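Local coordinates for restriction endonuclease (PDB 4F0P) that cleaves DNA as MspJI, a modification-dependent restriction endonuclease that recognises methylated cytosine and cuts at a distance from it, at the interface of chains A and B. Coordinates in Å, arbitrary orientation; residue numbers count along the deposited sequence, not the author numbering. Chains: chain A/B, Restriction endonuclease.

The interface of chains A and B. Residues chain A 247, 254-255, 257-258; chain B 306, 321.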
loop_
_atom_site.group_PDB
_atom_site.type_symbol
_atom_site.label_atom_id
_atom_site.label_comp_id
_atom_site.label_asym_id
_atom_site.label_seq_id
_atom_site.Cartn_x
_atom_site.Cartn_y
_atom_site.Cartn_z
ATOM N N ARG A 247 25.394 15.538 -7.914
ATOM C CA ARG A 247 25.047 14.565 -6.890
ATOM C C ARG A 247 24.897 13.183 -7.507
ATOM O O ARG A 247 25.363 12.198 -6.942
ATOM C CB ARG A 247 23.752 14.956 -6.178
ATOM C CG ARG A 247 23.313 13.944 -5.136
ATOM C CD ARG A 247 21.939 14.256 -4.575
ATOM N NE ARG A 247 21.449 13.161 -3.743
ATOM C CZ ARG A 247 20.254 13.134 -3.161
ATOM N NH1 ARG A 247 19.413 14.149 -3.316
ATOM N NH2 ARG A 247 19.900 12.092 -2.422
ATOM N N LEU A 254 21.798 5.902 -6.389
ATOM C CA LEU A 254 21.279 6.229 -5.064
ATOM C C LEU A 254 20.746 7.659 -4.992
ATOM O O LEU A 254 20.059 8.026 -4.038
ATOM C CB LEU A 254 22.361 6.016 -4.002
ATOM C CG LEU A 254 23.137 4.696 -4.067
ATOM C CD1 LEU A 254 24.060 4.551 -2.864
ATOM C CD2 LEU A 254 22.196 3.501 -4.178
ATOM N N ALA A 255 21.061 8.459 -6.006
ATOM C CA ALA A 255 20.651 9.857 -6.036
ATOM C C ALA A 255 19.288 10.054 -6.702
ATOM O O ALA A 255 18.554 10.981 -6.361
ATOM C CB ALA A 255 21.709 10.699 -6.734
ATOM N N PRO A 257 16.117 8.776 -6.679
ATOM C CA PRO A 257 14.839 9.016 -5.991
ATOM C C PRO A 257 14.703 10.412 -5.377
ATOM O O PRO A 257 13.584 10.856 -5.129
ATOM C CB PRO A 257 14.841 7.961 -4.880
ATOM C CG PRO A 257 15.721 6.881 -5.391
ATOM C CD PRO A 257 16.807 7.592 -6.136
ATOM N N GLY A 258 15.821 11.093 -5.143
ATOM C CA GLY A 258 15.784 12.392 -4.496
ATOM C C GLY A 258 16.142 13.573 -5.381
ATOM O O GLY A 258 16.196 14.707 -4.905
ATOM N N ARG B 306 18.540 4.122 1.980
ATOM C CA ARG B 306 19.079 3.787 0.660
ATOM C C ARG B 306 18.780 2.339 0.247
ATOM O O ARG B 306 18.331 2.077 -0.877
ATOM C CB ARG B 306 20.586 4.051 0.618
ATOM C CG ARG B 306 20.974 5.495 0.913
ATOM C CD ARG B 306 20.395 6.446 -0.123
ATOM N NE ARG B 306 20.861 7.818 0.066
ATOM C CZ ARG B 306 20.156 8.771 0.667
ATOM N NH1 ARG B 306 18.946 8.507 1.141
ATOM N NH2 ARG B 306 20.662 9.991 0.792
ATOM N N GLU B 321 12.810 9.375 -2.514
ATOM C CA GLU B 321 13.575 9.648 -1.301
ATOM C C GLU B 321 12.946 10.767 -0.483
ATOM O O GLU B 321 12.812 11.897 -0.957
ATOM C CB GLU B 321 15.015 10.020 -1.648
ATOM C CG GLU B 321 15.811 10.543 -0.464
ATOM C CD GLU B 321 17.135 11.153 -0.878
ATOM O OE1 GLU B 321 17.806 11.759 -0.016
ATOM O OE2 GLU B 321 17.505 11.028 -2.065
#
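Helix 243-251 of chain A, with the 3-10 turn 252-254 and short helix 256-259 that follow it, meets strand 319-324 and helix 298-315 of chain B, with A:Arg247 and B:Glu321 in closest contact across it. The two side chains reach toward each other from opposite directions. A:Arg247 gets there as a long straight arm, its CG trans to the backbone N (chi1 178°) and the chain stretched out to NE, which carries the guanidinium out to the glutamate, with NH2 nearest. That nitrogen forms a salt bridge and hydrogen bond of 2.6 Å to OE2 of B:Glu321, on the carboxylate oxygen's syn lone pair. The acceptor sits tilted from the guanidinium plane, and the two flat groups stand 90° apart, so this is no parallel two-pronged pairing; the second bond, NH2 to OE1, is weak. Over one face of the A:Arg247 guanidinium lies the backbone O of A:Ala255, 4.2 Å above its plane, where its partial negative charge may favour the cation. From chain B's own side, B:Arg306 is bent at chi2 (-62°) and brings NH2 to 3.5 Å from OE1 of B:Glu321, a salt bridge within the chain. The carboxylate is thus shared by arginines of both subunits, which probably steadies its charge. At the root of the same glutamate, CB packs 3.8 Å from CB of A:Pro257 and equally near CA of A:Gly258. The interface is two-fold symmetric, so the patch recurs with the chains exchanged. Along the backbone, N of B:Glu321 donates to O of A:Pro257 at 3.1 Å, approaching from well above the carbonyl plane.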